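Local coordinates for mitogen-activated protein kinase kinase kinase 7 interacting protein 1 (Anopheles gambiae, PDB 2IRM), which probably acts as an adapter that binds the kinase TAK1 and triggers its autophosphorylation, and contains a PP2C-like domain, at residues S156-L161 with G173-L178. Residues are numbered along the deposited sequence; the frame is centred on the assembly and turned at random.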
loop_
_atom_site.group_PDB
_atom_site.type_symbol
_atom_site.label_atom_id
_atom_site.label_comp_id
_atom_site.label_asym_id
_atom_site.label_seq_id
_atom_site.Cartn_x
_atom_site.Cartn_y
_atom_site.Cartn_z
ATOM N N SER A 156 2.944 1.803 -3.877
ATOM C CA SER A 156 2.587 0.493 -3.360
ATOM C C SER A 156 1.186 0.189 -3.844
ATOM O O SER A 156 0.453 1.105 -4.229
ATOM C CB SER A 156 2.614 0.490 -1.834
ATOM O OG SER A 156 3.927 0.288 -1.359
ATOM N N ALA A 157 0.804 -1.085 -3.802
ATOM C CA ALA A 157 -0.502 -1.527 -4.296
ATOM C C ALA A 157 -0.983 -2.780 -3.580
ATOM O O ALA A 157 -0.188 -3.678 -3.306
ATOM C CB ALA A 157 -0.416 -1.790 -5.785
ATOM N N VAL A 158 -2.275 -2.852 -3.277
ATOM C CA VAL A 158 -2.875 -4.122 -2.855
ATOM C C VAL A 158 -4.218 -4.293 -3.530
ATOM O O VAL A 158 -5.116 -3.479 -3.333
ATOM C CB VAL A 158 -3.066 -4.210 -1.332
ATOM C CG1 VAL A 158 -3.969 -3.085 -0.836
ATOM C CG2 VAL A 158 -3.625 -5.572 -0.936
ATOM N N LEU A 159 -4.368 -5.337 -4.337
ATOM C CA LEU A 159 -5.657 -5.539 -4.982
ATOM C C LEU A 159 -6.221 -6.936 -4.871
ATOM O O LEU A 159 -5.676 -7.887 -5.404
ATOM C CB LEU A 159 -5.691 -4.988 -6.424
ATOM C CG LEU A 159 -4.693 -5.277 -7.546
ATOM C CD1 LEU A 159 -4.845 -6.703 -8.059
ATOM C CD2 LEU A 159 -4.929 -4.305 -8.695
ATOM N N ALA A 160 -7.329 -7.023 -4.143
ATOM C CA ALA A 160 -8.119 -8.237 -4.019
ATOM C C ALA A 160 -9.159 -8.259 -5.120
ATOM O O ALA A 160 -9.874 -7.276 -5.322
ATOM C CB ALA A 160 -8.794 -8.297 -2.655
ATOM N N LEU A 161 -9.230 -9.387 -5.822
ATOM C CA LEU A 161 -10.146 -9.570 -6.944
ATOM C C LEU A 161 -11.043 -10.783 -6.714
ATOM O O LEU A 161 -10.611 -11.919 -6.881
ATOM C CB LEU A 161 -9.341 -9.702 -8.246
ATOM C CG LEU A 161 -9.952 -9.755 -9.654
ATOM C CD1 LEU A 161 -9.988 -11.175 -10.172
ATOM C CD2 LEU A 161 -11.327 -9.102 -9.754
ATOM N N GLY A 173 4.768 -3.908 -2.393
ATOM C CA GLY A 173 5.098 -2.807 -1.490
ATOM C C GLY A 173 4.413 -2.865 -0.141
ATOM O O GLY A 173 4.242 -3.946 0.431
ATOM N N ASN A 174 4.007 -1.694 0.350
ATOM C CA ASN A 174 3.585 -1.516 1.737
ATOM C C ASN A 174 2.172 -1.937 2.092
ATOM O O ASN A 174 1.946 -2.451 3.187
ATOM C CB ASN A 174 3.819 -0.073 2.177
ATOM C CG ASN A 174 5.298 0.245 2.371
ATOM O OD1 ASN A 174 6.165 -0.633 2.278
ATOM N ND2 ASN A 174 5.589 1.508 2.647
ATOM N N CYS A 175 1.226 -1.718 1.184
ATOM C CA CYS A 175 -0.178 -2.088 1.415
ATOM C C CYS A 175 -0.348 -3.546 1.857
ATOM O O CYS A 175 0.495 -4.401 1.547
ATOM C CB CYS A 175 -1.012 -1.829 0.159
ATOM S SG CYS A 175 -0.876 -0.175 -0.540
ATOM N N ARG A 176 -1.442 -3.835 2.559
ATOM C CA ARG A 176 -1.620 -5.157 3.158
ATOM C C ARG A 176 -3.046 -5.694 3.098
ATOM O O ARG A 176 -4.007 -4.929 3.134
ATOM C CB ARG A 176 -1.135 -5.129 4.611
ATOM C CG ARG A 176 -0.832 -6.492 5.229
ATOM C CD ARG A 176 -0.388 -6.329 6.668
ATOM N NE ARG A 176 0.804 -5.490 6.807
ATOM C CZ ARG A 176 1.180 -4.917 7.947
ATOM N NH1 ARG A 176 0.452 -5.096 9.045
ATOM N NH2 ARG A 176 2.277 -4.168 7.997
ATOM N N ALA A 177 -3.157 -7.021 3.043
ATOM C CA ALA A 177 -4.434 -7.727 2.990
ATOM C C ALA A 177 -4.576 -8.788 4.092
ATOM O O ALA A 177 -3.721 -9.674 4.252
ATOM C CB ALA A 177 -4.604 -8.363 1.631
ATOM N N LEU A 178 -5.674 -8.694 4.839
ATOM C CA LEU A 178 -5.984 -9.637 5.912
ATOM C C LEU A 178 -7.307 -10.349 5.676
ATOM O O LEU A 178 -8.304 -9.717 5.307
ATOM C CB LEU A 178 -6.047 -8.916 7.260
ATOM C CG LEU A 178 -4.854 -8.083 7.733
ATOM C CD1 LEU A 178 -5.058 -7.587 9.153
ATOM C CD2 LEU A 178 -3.531 -8.838 7.607
#
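Ser-156 meets the turn at Gly-173 and Asn-174 through its hydroxyl. The backbone N-H of Asn-174 points almost straight at Ser-156 OG, with an N-to-OG distance of 2.6 Å and an N-H...O angle of 175°. OG sits anti to the carbonyl carbon of its own residue (chi1 -83°), and it also lies against Gly-173 CA at 3.3 Å. The backbone N of Gly-173 hydrogen-bonds His-197 ND1. The bond from Asn-174 ties the turn to residue 156. Ala-157 turns its methyl away, and its backbone N lies 3.8 Å from Cys-175 SG. The same sulfur approaches Ser-156 CB, so it rests beside the 156-157 backbone. Val-158 carries the apolar half of the contact, one branch to each partner. Its CG1 lies against Cys-175 CB at 3.4 Å. CG2, anti to the backbone N, reaches on to Ala-177 CB at 3.9 Å. Val-158 thus spans two residues whose beta carbons point toward segment 156-161, while Arg-176 between them points away. Asp-196 forms a salt bridge with Arg-176 NE and Asn-294 a hydrogen bond with NH1, and Leu-223 O accepts a hydrogen bond from the side-chain ND2 of Asn-174.

Where they touch, residues 156-158 and 173-177 run 22° apart, but the two segments belong to different sheets. Strand 154-163 pairs with 50-59 and 166-172, and strand 176-181 pairs with 268-274 and 189-192. The chain leaves strand 166-172 at the turn and crosses into the second sheet. All the touching residues are buried, between the two sheets of the PP2C beta-sandwich. Leu-273 of strand 268-274 packs on Val-158 and Ala-177, Leu-169 of strand 166-172 also touches Ala-177, and Ser-57 of strand 50-59 lies against Cys-175.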